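Long-range contacts in pentalenene synthase (PDB 6Q4S), which is an alpha-eudesmol synthase that probably cyclises (2E,6E)-farnesyl diphosphate to the bicyclic sesquiterpenol 7-epi-alpha-eudesmol, with magnesium as cofactor: residues A[7-12]-A[304-309]; A[51-56]-A[309-314]; A[176-181]-A[214-219]; A[223-228]-A[239-244]. All blocks are in the same frame, centred on the assembly; numbering follows the deposited sequence. Where two conformers were deposited one is given.

In the fold
From the N terminus, residues 7-12 run along the far C-terminal helix 288-313, and contact 1 thereby closes a loop over nearly the whole chain. Contact 2 joins helix 50-57 to the end of the same helix; its segments alternate with those of contact 1, so the two loops cross, and they share Tyr309. Contacts 3 and 4 are nested inside both loops and follow each other in series. Contact 3 packs helix 170-180 on helix 206-228, whose end meets the start of helix 240-248 in contact 4. A salt bridge from Arg177 to Asp224 connects contacts 3 and 4, and Asn308 probably hydrogen-bonds Asn223 between contacts 1 and 4.

Contact 1: residues A[7-12]-A[304-309]; sequences FDLPFD and WINGNY
Ile305, Asn306 and Tyr309 of helix 288-313 receive Phe7, Leu9 and Phe11 of the N-terminal loop. Ile305 offers its CG2 methyl, which stands 3.8 Å from Phe11 CE2 as the two side chains pass at a slant; Leu9 CD1 approaches the same methyl more loosely. In Asn306, CG is anti to the backbone N (chi1 -156°), which sets it beside Phe11 CB at 3.9 Å. Asn306 OD1 faces Leu9 CD1, 3.5 Å away. The amide plane is turned 67° from the Phe11 ring. Tyr309, one turn further on, meets Leu9 CD1 at its CD2, 3.6 Å away. Its hydroxyl reaches the loop backbone, and Phe7 N donates to Tyr309 OH over 3.0 Å in an almost straight bond (171°). Phe7 CD1 is 4.0 Å from Tyr309 CE1, which sits at the edge of the Phe7 ring. That ring also packs on Met222 and Ile225 of helix 206-228 and meets the ring of Tyr260, so the N-terminal segment lies over several helices of the all-helical class I terpene synthase fold. The chemistry is therefore chiefly apolar, with one clear hydrogen bond tying the loop backbone at Phe7 to the tyrosine hydroxyl.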
loop_
_atom_site.group_PDB
_atom_site.type_symbol
_atom_site.label_atom_id
_atom_site.label_comp_id
_atom_site.label_asym_id
_atom_site.label_seq_id
_atom_site.Cartn_x
_atom_site.Cartn_y
_atom_site.Cartn_z
ATOM N N PHE A 7 -14.209 22.107 -23.357
ATOM C CA PHE A 7 -13.733 22.870 -22.193
ATOM C C PHE A 7 -12.592 23.679 -22.749
ATOM O O PHE A 7 -11.846 23.192 -23.629
ATOM C CB PHE A 7 -13.212 21.950 -21.053
ATOM C CG PHE A 7 -14.270 21.092 -20.407
ATOM C CD1 PHE A 7 -14.654 19.900 -20.975
ATOM C CD2 PHE A 7 -14.889 21.490 -19.234
ATOM C CE1 PHE A 7 -15.619 19.096 -20.393
ATOM C CE2 PHE A 7 -15.861 20.678 -18.644
ATOM C CZ PHE A 7 -16.211 19.492 -19.229
ATOM N N ASP A 8 -12.437 24.899 -22.267
ATOM C CA ASP A 8 -11.225 25.616 -22.586
ATOM C C ASP A 8 -10.374 25.698 -21.328
ATOM O O ASP A 8 -10.656 26.466 -20.404
ATOM C CB ASP A 8 -11.479 26.976 -23.247
ATOM C CG ASP A 8 -10.233 27.489 -23.951
ATOM O OD1 ASP A 8 -9.782 26.853 -24.963
ATOM O OD2 ASP A 8 -9.683 28.486 -23.449
ATOM N N LEU A 9 -9.334 24.862 -21.316
ATOM C CA LEU A 9 -8.473 24.694 -20.157
ATOM C C LEU A 9 -7.351 25.710 -20.224
ATOM O O LEU A 9 -6.892 25.986 -21.303
ATOM C CB LEU A 9 -7.911 23.257 -20.198
ATOM C CG LEU A 9 -8.988 22.145 -20.190
ATOM C CD1 LEU A 9 -8.399 20.722 -20.216
ATOM C CD2 LEU A 9 -9.850 22.338 -18.942
ATOM N N PRO A 10 -6.904 26.274 -19.086
ATOM C CA PRO A 10 -5.756 27.187 -19.087
ATOM C C PRO A 10 -4.395 26.481 -18.936
ATOM O O PRO A 10 -3.622 26.838 -18.058
ATOM C CB PRO A 10 -6.025 28.043 -17.837
ATOM C CG PRO A 10 -6.607 27.057 -16.885
ATOM C CD PRO A 10 -7.518 26.203 -17.744
ATOM N N PHE A 11 -4.123 25.448 -19.725
ATOM C CA PHE A 11 -2.829 24.762 -19.675
ATOM C C PHE A 11 -2.344 24.727 -21.093
ATOM O O PHE A 11 -3.142 24.720 -22.010
ATOM C CB PHE A 11 -2.951 23.307 -19.153
ATOM C CG PHE A 11 -3.682 23.175 -17.856
ATOM C CD1 PHE A 11 -3.158 23.689 -16.694
ATOM C CD2 PHE A 11 -4.912 22.517 -17.787
ATOM C CE1 PHE A 11 -3.845 23.586 -15.489
ATOM C CE2 PHE A 11 -5.584 22.405 -16.581
ATOM C CZ PHE A 11 -5.041 22.938 -15.423
ATOM N N ASP A 12 -1.034 24.740 -21.281
ATOM C CA ASP A 12 -0.418 24.445 -22.585
ATOM C C ASP A 12 0.609 23.365 -22.255
ATOM O O ASP A 12 1.455 23.539 -21.346
ATOM C CB ASP A 12 0.232 25.714 -23.186
ATOM C CG ASP A 12 0.809 25.481 -24.568
ATOM O OD1 ASP A 12 0.237 24.668 -25.330
ATOM O OD2 ASP A 12 1.828 26.130 -24.903
ATOM N N TRP A 304 -1.829 15.531 -16.863
ATOM C CA TRP A 304 -2.914 14.588 -16.846
ATOM C C TRP A 304 -4.263 15.258 -17.228
ATOM O O TRP A 304 -5.020 14.722 -18.039
ATOM C CB TRP A 304 -2.991 13.846 -15.501
ATOM C CG TRP A 304 -2.476 12.531 -15.710
ATOM C CD1 TRP A 304 -1.164 12.062 -15.447
ATOM C CD2 TRP A 304 -3.145 11.484 -16.382
ATOM N NE1 TRP A 304 -1.036 10.783 -15.895
ATOM C CE2 TRP A 304 -2.218 10.381 -16.468
ATOM C CE3 TRP A 304 -4.437 11.341 -16.909
ATOM C CZ2 TRP A 304 -2.547 9.179 -17.058
ATOM C CZ3 TRP A 304 -4.778 10.107 -17.513
ATOM C CH2 TRP A 304 -3.819 9.035 -17.560
ATOM N N ILE A 305 -4.582 16.356 -16.574
ATOM C CA ILE A 305 -5.855 17.043 -16.857
ATOM C C ILE A 305 -5.905 17.450 -18.337
ATOM O O ILE A 305 -6.851 17.063 -19.055
ATOM C CB ILE A 305 -6.056 18.289 -15.978
ATOM C CG1 ILE A 305 -6.105 17.920 -14.518
ATOM C CG2 ILE A 305 -7.349 18.998 -16.426
ATOM C CD1 ILE A 305 -6.007 19.108 -13.561
ATOM N N ASN A 306 -4.831 18.087 -18.840
ATOM C CA ASN A 306 -4.844 18.585 -20.230
ATOM C C ASN A 306 -4.715 17.522 -21.268
ATOM O O ASN A 306 -5.492 17.488 -22.280
ATOM C CB ASN A 306 -3.812 19.637 -20.430
ATOM C CG ASN A 306 -4.169 20.568 -21.601
ATOM O OD1 ASN A 306 -5.261 21.152 -21.653
ATOM N ND2 ASN A 306 -3.245 20.697 -22.543
ATOM N N GLY A 307 -3.828 16.564 -20.987
ATOM C CA GLY A 307 -3.554 15.512 -21.929
ATOM C C GLY A 307 -4.692 14.560 -22.072
ATOM O O GLY A 307 -4.981 14.028 -23.164
ATOM N N ASN A 308 -5.329 14.256 -20.948
ATOM C CA ASN A 308 -6.502 13.397 -21.018
ATOM C C ASN A 308 -7.591 14.075 -21.887
ATOM O O ASN A 308 -8.184 13.441 -22.712
ATOM C CB ASN A 308 -7.092 13.074 -19.633
ATOM C CG ASN A 308 -8.301 12.120 -19.740
ATOM O OD1 ASN A 308 -8.178 10.963 -20.123
ATOM N ND2 ASN A 308 -9.463 12.654 -19.516
ATOM N N TYR A 309 -7.810 15.349 -21.662
ATOM C CA TYR A 309 -8.820 16.091 -22.433
ATOM C C TYR A 309 -8.540 16.048 -23.941
ATOM O O TYR A 309 -9.401 15.578 -24.781
ATOM C CB TYR A 309 -8.889 17.546 -21.939
ATOM C CG TYR A 309 -9.830 18.374 -22.777
ATOM C CD1 TYR A 309 -11.165 17.970 -22.977
ATOM C CD2 TYR A 309 -9.390 19.520 -23.440
ATOM C CE1 TYR A 309 -12.024 18.710 -23.772
ATOM C CE2 TYR A 309 -10.261 20.269 -24.231
ATOM C CZ TYR A 309 -11.571 19.852 -24.390
ATOM O OH TYR A 309 -12.439 20.573 -25.180
#

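Contact 2: residues A[51-56]-A[309-314]; sequences PQAAAR and YEWALT
Ala53 and Trp311 form the middle of a nearly antiparallel helix-helix contact near the protein surface, where segment 51-56 of helix 50-57 meets segment 309-313 at the C-terminal end of helix 288-313. The axes of these two short segments approach to 9.4 Å at 154°. Ala53 CB makes a CH-pi contact, 3.6 Å from the centroid of the Trp311 five-membered ring and only 5° off its normal. Gln52 comes to the rim instead: its CD lies near the indole plane, 3.9 Å from Trp311 CD1, with the amide turned 82° against the ring. In this all-helical class I terpene synthase fold the short helix 50-57 also rests on helix 63-79, where Ala53 touches Phe73. Trp311 NE1 makes a weak hydrogen bond to Asp49 O. Arg56, extended from CG to NE, passes Trp311 with its CD 4.0 Å from Trp311 CB. Glu310 CB lies over one face of the Arg56 guanidinium, 3.6 Å from Arg56 NH1. The charges stay apart, with Arg56 NH1 5.4 Å from Glu310 OE2. Gln52 and Thr314 meet tip to tip.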
loop_
_atom_site.group_PDB
_atom_site.type_symbol
_atom_site.label_atom_id
_atom_site.label_comp_id
_atom_site.label_asym_id
_atom_site.label_seq_id
_atom_site.Cartn_x
_atom_site.Cartn_y
_atom_site.Cartn_z
ATOM N N PRO A 51 -1.522 4.640 -26.908
ATOM C CA PRO A 51 -0.197 5.284 -27.063
ATOM C C PRO A 51 -0.265 6.810 -27.071
ATOM O O PRO A 51 0.503 7.481 -26.430
ATOM C CB PRO A 51 0.288 4.716 -28.386
ATOM C CG PRO A 51 -0.296 3.360 -28.352
ATOM C CD PRO A 51 -1.687 3.527 -27.843
ATOM N N GLN A 52 -1.269 7.352 -27.737
ATOM C CA GLN A 52 -1.394 8.773 -27.769
ATOM C C GLN A 52 -1.658 9.345 -26.422
ATOM O O GLN A 52 -1.086 10.363 -26.030
ATOM C CB GLN A 52 -2.469 9.160 -28.814
ATOM C CG GLN A 52 -2.636 10.646 -28.974
ATOM C CD GLN A 52 -4.001 11.007 -29.560
ATOM O OE1 GLN A 52 -4.609 10.244 -30.319
ATOM N NE2 GLN A 52 -4.498 12.142 -29.161
ATOM N N ALA A 53 -2.529 8.705 -25.629
ATOM C CA ALA A 53 -2.755 9.194 -24.281
ATOM C C ALA A 53 -1.450 9.208 -23.487
ATOM O O ALA A 53 -1.133 10.205 -22.771
ATOM C CB ALA A 53 -3.811 8.308 -23.600
ATOM N N ALA A 54 -0.684 8.103 -23.591
ATOM C CA ALA A 54 0.594 8.069 -22.831
ATOM C C ALA A 54 1.563 9.199 -23.220
ATOM O O ALA A 54 2.229 9.828 -22.383
ATOM C CB ALA A 54 1.233 6.724 -22.993
ATOM N N ALA A 55 1.633 9.457 -24.523
ATOM C CA ALA A 55 2.497 10.535 -25.052
ATOM C C ALA A 55 2.097 11.920 -24.558
ATOM O O ALA A 55 2.955 12.801 -24.377
ATOM C CB ALA A 55 2.487 10.480 -26.595
ATOM N N ARG A 56 0.802 12.136 -24.314
ATOM C CA ARG A 56 0.284 13.467 -23.782
ATOM C C ARG A 56 0.319 13.599 -22.291
ATOM O O ARG A 56 0.461 14.683 -21.749
ATOM C CB ARG A 56 -1.147 13.623 -24.264
ATOM C CG ARG A 56 -1.340 13.709 -25.763
ATOM C CD ARG A 56 -2.832 13.916 -26.063
ATOM N NE ARG A 56 -3.082 14.058 -27.491
ATOM C CZ ARG A 56 -2.858 15.207 -28.143
ATOM N NH1 ARG A 56 -2.414 16.286 -27.507
ATOM N NH2 ARG A 56 -3.102 15.279 -29.429
ATOM N N TYR A 309 -7.810 15.349 -21.662
ATOM C CA TYR A 309 -8.820 16.091 -22.433
ATOM C C TYR A 309 -8.540 16.048 -23.941
ATOM O O TYR A 309 -9.401 15.578 -24.781
ATOM C CB TYR A 309 -8.889 17.546 -21.939
ATOM C CG TYR A 309 -9.830 18.374 -22.777
ATOM C CD1 TYR A 309 -11.165 17.970 -22.977
ATOM C CD2 TYR A 309 -9.390 19.520 -23.440
ATOM C CE1 TYR A 309 -12.024 18.710 -23.772
ATOM C CE2 TYR A 309 -10.261 20.269 -24.231
ATOM C CZ TYR A 309 -11.571 19.852 -24.390
ATOM O OH TYR A 309 -12.439 20.573 -25.180
ATOM N N GLU A 310 -7.304 16.416 -24.285
ATOM C CA GLU A 310 -6.904 16.484 -25.711
ATOM C C GLU A 310 -6.918 15.154 -26.308
ATOM O O GLU A 310 -7.251 15.034 -27.477
ATOM C CB GLU A 310 -5.543 17.182 -25.930
ATOM C CG GLU A 310 -5.379 18.487 -25.155
ATOM C CD GLU A 310 -5.640 19.713 -26.006
ATOM O OE1 GLU A 310 -6.591 19.608 -26.816
ATOM O OE2 GLU A 310 -4.898 20.746 -25.862
ATOM N N TRP A 311 -6.588 14.100 -25.553
ATOM C CA TRP A 311 -6.743 12.732 -26.131
ATOM C C TRP A 311 -8.252 12.336 -26.386
ATOM O O TRP A 311 -8.602 11.646 -27.357
ATOM C CB TRP A 311 -6.079 11.689 -25.179
ATOM C CG TRP A 311 -6.374 10.287 -25.467
ATOM C CD1 TRP A 311 -5.949 9.596 -26.501
ATOM C CD2 TRP A 311 -7.147 9.378 -24.657
ATOM N NE1 TRP A 311 -6.416 8.303 -26.441
ATOM C CE2 TRP A 311 -7.146 8.144 -25.311
ATOM C CE3 TRP A 311 -7.836 9.498 -23.437
ATOM C CZ2 TRP A 311 -7.803 7.028 -24.815
ATOM C CZ3 TRP A 311 -8.469 8.395 -22.936
ATOM C CH2 TRP A 311 -8.464 7.168 -23.633
ATOM N N ALA A 312 -9.114 12.715 -25.459
ATOM C CA ALA A 312 -10.547 12.371 -25.529
ATOM C C ALA A 312 -11.200 12.973 -26.797
ATOM O O ALA A 312 -11.897 12.264 -27.510
ATOM C CB ALA A 312 -11.257 12.831 -24.266
ATOM N N LEU A 313 -10.891 14.228 -27.099
ATOM C CA LEU A 313 -11.271 14.893 -28.366
ATOM C C LEU A 313 -11.058 14.079 -29.647
ATOM O O LEU A 313 -11.911 14.078 -30.522
ATOM C CB LEU A 313 -10.528 16.216 -28.520
ATOM C CG LEU A 313 -10.878 17.303 -27.514
ATOM C CD1 LEU A 313 -10.003 18.521 -27.774
ATOM C CD2 LEU A 313 -12.364 17.676 -27.579
ATOM N N THR A 314 -9.951 13.353 -29.739
ATOM C CA THR A 314 -9.622 12.566 -30.932
ATOM C C THR A 314 -10.166 11.130 -30.822
ATOM O O THR A 314 -9.608 10.233 -31.444
ATOM C CB THR A 314 -8.075 12.534 -31.176
ATOM O OG1 THR A 314 -7.445 11.607 -30.277
ATOM C CG2 THR A 314 -7.411 13.912 -30.970
#

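Contact 3: residues A[176-181]-A[214-219]; sequences FRRRTV and LAADTI
Arg178 and Val181 of segment 176-181 lie against Ala216 and Asp217 of helix 206-228, a salt bridge beside an apolar patch. NE and NH2 of Arg178 each bond a different oxygen of Asp217, a bidentate salt bridge. NE donates to Asp217 OD1 over 3.0 Å, nearly straight at 174°, and NH2 donates to Asp217 OD2, also over 3.0 Å. Both oxygens are met on the syn side and close to the guanidinium plane, though the two groups are twisted 31° from each other. The chain leaves with CG anti to the backbone N, and a bend at chi3 (-69°) swings NE toward the acid. Buried Asp217 thus has both oxygens bonded; Arg178 NH1 also forms a long, weak ion pair with Asp213. This pair stands next to the break between helices 170-180 and 183-194, a feature of class I terpene synthases, and Arg177 on this turn probably binds the substrate diphosphate. Val181 covers Ala216, with Val181 CG1 3.9 Å from Ala216 CB. The same methyl is 3.6 Å from Ala216 O. Val181 CG2 meets Ile219 CG2 at 4.2 Å, the side chains crossing at about a right angle. Ala216 CB also touches Arg178 CG at 4.1 Å.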
loop_
_atom_site.group_PDB
_atom_site.type_symbol
_atom_site.label_atom_id
_atom_site.label_comp_id
_atom_site.label_asym_id
_atom_site.label_seq_id
_atom_site.Cartn_x
_atom_site.Cartn_y
_atom_site.Cartn_z
ATOM N N PHE A 176 -17.344 7.950 -5.039
ATOM C CA PHE A 176 -16.917 6.716 -5.692
ATOM C C PHE A 176 -16.059 6.931 -7.007
ATOM O O PHE A 176 -15.069 6.177 -7.283
ATOM C CB PHE A 176 -18.120 5.894 -6.044
ATOM C CG PHE A 176 -17.824 4.506 -6.496
ATOM C CD1 PHE A 176 -17.152 3.621 -5.695
ATOM C CD2 PHE A 176 -18.263 4.046 -7.726
ATOM C CE1 PHE A 176 -16.900 2.309 -6.122
ATOM C CE2 PHE A 176 -18.044 2.739 -8.143
ATOM C CZ PHE A 176 -17.340 1.866 -7.350
ATOM N N ARG A 177 -16.426 7.946 -7.756
ATOM C CA ARG A 177 -15.845 8.162 -9.092
ATOM C C ARG A 177 -14.424 8.692 -8.892
ATOM O O ARG A 177 -13.565 8.402 -9.723
ATOM C CB ARG A 177 -16.621 9.153 -9.914
ATOM C CG ARG A 177 -16.076 9.419 -11.320
ATOM C CD ARG A 177 -16.160 8.146 -12.093
ATOM N NE ARG A 177 -15.806 8.370 -13.455
ATOM C CZ ARG A 177 -14.865 7.708 -14.106
ATOM N NH1 ARG A 177 -14.114 6.753 -13.504
ATOM N NH2 ARG A 177 -14.638 8.065 -15.362
ATOM N N ARG A 178 -14.224 9.461 -7.830
ATOM C CA ARG A 178 -12.872 9.865 -7.417
ATOM C C ARG A 178 -11.948 8.670 -7.206
ATOM O O ARG A 178 -10.747 8.722 -7.528
ATOM C CB ARG A 178 -12.910 10.721 -6.178
ATOM C CG ARG A 178 -11.531 11.271 -5.772
ATOM C CD ARG A 178 -11.585 12.017 -4.461
ATOM N NE ARG A 178 -12.335 13.293 -4.602
ATOM C CZ ARG A 178 -12.663 14.097 -3.583
ATOM N NH1 ARG A 178 -12.339 13.780 -2.346
ATOM N NH2 ARG A 178 -13.298 15.241 -3.798
ATOM N N ARG A 179 -12.513 7.597 -6.693
ATOM C CA ARG A 179 -11.745 6.386 -6.456
ATOM C C ARG A 179 -11.504 5.576 -7.740
ATOM O O ARG A 179 -10.417 5.098 -7.954
ATOM C CB ARG A 179 -12.396 5.518 -5.399
ATOM C CG ARG A 179 -12.688 6.240 -4.046
ATOM C CD ARG A 179 -13.587 5.395 -3.144
ATOM N NE ARG A 179 -13.076 4.044 -2.912
ATOM C CZ ARG A 179 -13.818 2.965 -2.736
ATOM N NH1 ARG A 179 -15.153 3.031 -2.793
ATOM N NH2 ARG A 179 -13.252 1.773 -2.613
ATOM N N THR A 180 -12.533 5.374 -8.548
ATOM C CA THR A 180 -12.468 4.494 -9.696
ATOM C C THR A 180 -11.660 5.118 -10.850
ATOM O O THR A 180 -11.229 4.399 -11.748
ATOM C CB THR A 180 -13.886 4.106 -10.249
ATOM O OG1 THR A 180 -14.600 5.274 -10.643
ATOM C CG2 THR A 180 -14.721 3.352 -9.168
ATOM N N VAL A 181 -11.529 6.431 -10.874
ATOM C CA VAL A 181 -10.879 7.053 -12.042
ATOM C C VAL A 181 -9.346 6.800 -12.060
ATOM O O VAL A 181 -8.765 6.805 -13.120
ATOM C CB VAL A 181 -11.191 8.538 -12.147
ATOM C CG1 VAL A 181 -10.477 9.345 -11.104
ATOM C CG2 VAL A 181 -10.846 9.094 -13.523
ATOM N N LEU A 214 -8.993 16.922 -6.505
ATOM C CA LEU A 214 -9.718 17.704 -7.568
ATOM C C LEU A 214 -9.338 17.342 -8.992
ATOM O O LEU A 214 -10.175 17.328 -9.891
ATOM C CB LEU A 214 -9.508 19.191 -7.367
ATOM C CG LEU A 214 -10.071 19.753 -6.069
ATOM C CD1 LEU A 214 -9.463 21.088 -5.759
ATOM C CD2 LEU A 214 -11.607 19.906 -6.103
ATOM N N ALA A 215 -8.058 17.037 -9.233
ATOM C CA ALA A 215 -7.643 16.562 -10.523
ATOM C C ALA A 215 -8.388 15.271 -10.830
ATOM O O ALA A 215 -8.821 15.024 -11.968
ATOM C CB ALA A 215 -6.123 16.331 -10.581
ATOM N N ALA A 216 -8.523 14.398 -9.842
ATOM C CA ALA A 216 -9.221 13.152 -10.097
ATOM C C ALA A 216 -10.741 13.420 -10.382
ATOM O O ALA A 216 -11.360 12.818 -11.281
ATOM C CB ALA A 216 -9.076 12.238 -8.924
ATOM N N ASP A 217 -11.325 14.335 -9.633
ATOM C CA ASP A 217 -12.770 14.707 -9.905
ATOM C C ASP A 217 -12.937 15.209 -11.327
ATOM O O ASP A 217 -13.778 14.715 -12.076
ATOM C CB ASP A 217 -13.269 15.786 -8.956
ATOM C CG ASP A 217 -13.340 15.309 -7.519
ATOM O OD1 ASP A 217 -13.359 14.064 -7.265
ATOM O OD2 ASP A 217 -13.338 16.185 -6.638
ATOM N N THR A 218 -12.095 16.171 -11.686
ATOM C CA THR A 218 -12.176 16.849 -12.942
ATOM C C THR A 218 -12.079 15.869 -14.009
ATOM O O THR A 218 -12.894 15.839 -14.899
ATOM C CB THR A 218 -11.045 17.867 -13.067
ATOM O OG1 THR A 218 -11.158 18.825 -12.029
ATOM C CG2 THR A 218 -11.057 18.581 -14.408
ATOM N N ILE A 219 -11.080 15.006 -13.951
ATOM C CA ILE A 219 -10.891 14.036 -15.031
ATOM C C ILE A 219 -11.994 13.008 -15.072
ATOM O O ILE A 219 -12.440 12.659 -16.146
ATOM C CB ILE A 219 -9.501 13.347 -14.956
ATOM C CG1 ILE A 219 -8.437 14.371 -15.233
ATOM C CG2 ILE A 219 -9.419 12.175 -15.956
ATOM C CD1 ILE A 219 -7.086 13.992 -14.641
#

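Contact 4: residues A[223-228]-A[239-244]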
loop_
_atom_site.group_PDB
_atom_site.type_symbol
_atom_site.label_atom_id
_atom_site.label_comp_id
_atom_site.label_asym_id
_atom_site.label_seq_id
_atom_site.Cartn_x
_atom_site.Cartn_y
_atom_site.Cartn_z
ATOM N N ASN A 223 -14.433 12.596 -18.324
ATOM C CA ASN A 223 -14.620 11.336 -18.927
ATOM C C ASN A 223 -16.071 10.845 -18.921
ATOM O O ASN A 223 -16.469 10.238 -19.908
ATOM C CB ASN A 223 -13.728 10.257 -18.334
ATOM C CG ASN A 223 -12.230 10.482 -18.627
ATOM O OD1 ASN A 223 -11.849 11.408 -19.330
ATOM N ND2 ASN A 223 -11.400 9.646 -18.053
ATOM N N ASP A 224 -16.857 11.086 -17.858
ATOM C CA ASP A 224 -18.289 10.735 -17.922
ATOM C C ASP A 224 -19.051 11.560 -19.000
ATOM O O ASP A 224 -19.827 11.012 -19.704
ATOM C CB ASP A 224 -18.956 10.983 -16.587
ATOM C CG ASP A 224 -18.531 9.968 -15.490
ATOM O OD1 ASP A 224 -17.636 9.081 -15.720
ATOM O OD2 ASP A 224 -19.179 10.035 -14.409
ATOM N N ILE A 225 -18.794 12.856 -19.070
ATOM C CA ILE A 225 -19.411 13.722 -20.088
ATOM C C ILE A 225 -19.089 13.198 -21.476
ATOM O O ILE A 225 -19.965 13.139 -22.328
ATOM C CB ILE A 225 -18.997 15.172 -19.938
ATOM C CG1 ILE A 225 -19.544 15.713 -18.611
ATOM C CG2 ILE A 225 -19.496 16.013 -21.122
ATOM C CD1 ILE A 225 -18.885 16.985 -18.178
ATOM N N HIS A 226 -17.839 12.787 -21.688
ATOM C CA HIS A 226 -17.398 12.331 -22.964
ATOM C C HIS A 226 -18.001 10.965 -23.292
ATOM O O HIS A 226 -18.447 10.801 -24.411
ATOM C CB HIS A 226 -15.866 12.304 -23.043
ATOM C CG HIS A 226 -15.360 12.194 -24.439
ATOM N ND1 HIS A 226 -14.881 11.010 -24.971
ATOM C CD2 HIS A 226 -15.327 13.105 -25.444
ATOM C CE1 HIS A 226 -14.557 11.207 -26.240
ATOM N NE2 HIS A 226 -14.823 12.468 -26.552
ATOM N N SER A 227 -18.029 9.996 -22.365
ATOM C CA SER A 227 -18.645 8.661 -22.633
ATOM C C SER A 227 -20.153 8.767 -22.884
ATOM O O SER A 227 -20.705 7.966 -23.630
ATOM C CB SER A 227 -18.527 7.680 -21.452
ATOM O OG SER A 227 -17.279 7.770 -20.845
ATOM N N PHE A 228 -20.806 9.707 -22.203
ATOM C CA PHE A 228 -22.263 9.852 -22.246
ATOM C C PHE A 228 -22.676 10.276 -23.641
ATOM O O PHE A 228 -23.439 9.562 -24.279
ATOM C CB PHE A 228 -22.746 10.904 -21.273
ATOM C CG PHE A 228 -24.209 11.173 -21.385
ATOM C CD1 PHE A 228 -25.125 10.283 -20.835
ATOM C CD2 PHE A 228 -24.679 12.286 -22.109
ATOM C CE1 PHE A 228 -26.480 10.514 -20.973
ATOM C CE2 PHE A 228 -26.035 12.521 -22.255
ATOM C CZ PHE A 228 -26.939 11.635 -21.676
ATOM N N ASN A 239 -23.026 6.960 -14.519
ATOM C CA ASN A 239 -22.453 8.039 -15.308
ATOM C C ASN A 239 -22.929 9.314 -14.674
ATOM O O ASN A 239 -24.105 9.417 -14.326
ATOM C CB ASN A 239 -22.920 7.873 -16.760
ATOM C CG ASN A 239 -22.347 8.941 -17.642
ATOM O OD1 ASN A 239 -21.264 8.803 -18.250
ATOM N ND2 ASN A 239 -23.031 10.026 -17.694
ATOM N N LEU A 240 -22.059 10.280 -14.447
ATOM C CA LEU A 240 -22.446 11.528 -13.810
ATOM C C LEU A 240 -23.786 12.200 -14.341
ATOM O O LEU A 240 -24.612 12.731 -13.536
ATOM C CB LEU A 240 -21.346 12.533 -13.931
ATOM C CG LEU A 240 -21.610 13.944 -13.390
ATOM C CD1 LEU A 240 -21.896 13.897 -11.901
ATOM C CD2 LEU A 240 -20.458 14.893 -13.651
ATOM N N ILE A 241 -23.912 12.220 -15.659
ATOM C CA ILE A 241 -25.059 12.816 -16.375
ATOM C C ILE A 241 -26.355 12.132 -15.941
ATOM O O ILE A 241 -27.264 12.786 -15.428
ATOM C CB ILE A 241 -24.911 12.668 -17.904
ATOM C CG1 ILE A 241 -23.600 13.320 -18.353
ATOM C CG2 ILE A 241 -26.111 13.280 -18.645
ATOM C CD1 ILE A 241 -23.616 14.825 -18.228
ATOM N N ALA A 242 -26.381 10.819 -16.104
ATOM C CA ALA A 242 -27.515 9.957 -15.672
ATOM C C ALA A 242 -27.852 10.132 -14.186
ATOM O O ALA A 242 -29.018 10.220 -13.777
ATOM C CB ALA A 242 -27.190 8.525 -15.958
ATOM N N VAL A 243 -26.827 10.269 -13.375
ATOM C CA VAL A 243 -27.024 10.367 -11.955
ATOM C C VAL A 243 -27.678 11.674 -11.619
ATOM O O VAL A 243 -28.564 11.758 -10.701
ATOM C CB VAL A 243 -25.654 10.210 -11.238
ATOM C CG1 VAL A 243 -25.716 10.611 -9.775
ATOM C CG2 VAL A 243 -25.193 8.758 -11.381
ATOM N N LEU A 244 -27.201 12.736 -12.278
ATOM C CA LEU A 244 -27.751 14.068 -12.025
ATOM C C LEU A 244 -29.247 14.145 -12.425
ATOM O O LEU A 244 -30.029 14.869 -11.771
ATOM C CB LEU A 244 -26.987 15.162 -12.736
ATOM C CG LEU A 244 -25.675 15.609 -12.131
ATOM C CD1 LEU A 244 -24.809 16.324 -13.164
ATOM C CD2 LEU A 244 -25.891 16.533 -10.970
#
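Asp224 and Leu240 join two perpendicular helices, the end of helix 206-228 and the start of helix 240-248, whose N-cap position is Asn239. The Asp224 carboxylate accepts the backbone N of Leu240 on OD2 over 2.9 Å (154°), the donor lying above the carboxylate plane by 41°. Leu240 CB packs on the same oxygen, 3.3 Å away. OD2 also takes a hydrogen bond from Tyr173, while OD1 pairs with Arg177. The Asn239 and Asp224 side chains run antiparallel alongside each other, Asn239 CG being 3.9 Å from Asp224 O. In Phe228, CG is anti to the backbone N (chi1 174°), which puts it on the side of helix 240-248, against Ile241. There the Ile241 CG2 methyl sits over the ring centre, 3.5 Å from the centroid, a CH-pi contact that holds for one of two deposited Ile241 conformers and is less certain for that reason. Within the first helix, Ser227 OG and Ser227 N both bond Asn223 O, from opposite faces of its carbonyl plane. Asn223 and Ser227, with Glu231, probably bind magnesium, as in the NSE motif of terpene synthases. The chemistry implies that the Asp224 carboxylate, next to Asn223, is shared by Leu240 N, Tyr173 and the likely substrate-binding Arg177; its negative charge would suit both the Arg177 guanidinium and the N-terminal end of helix 240-248.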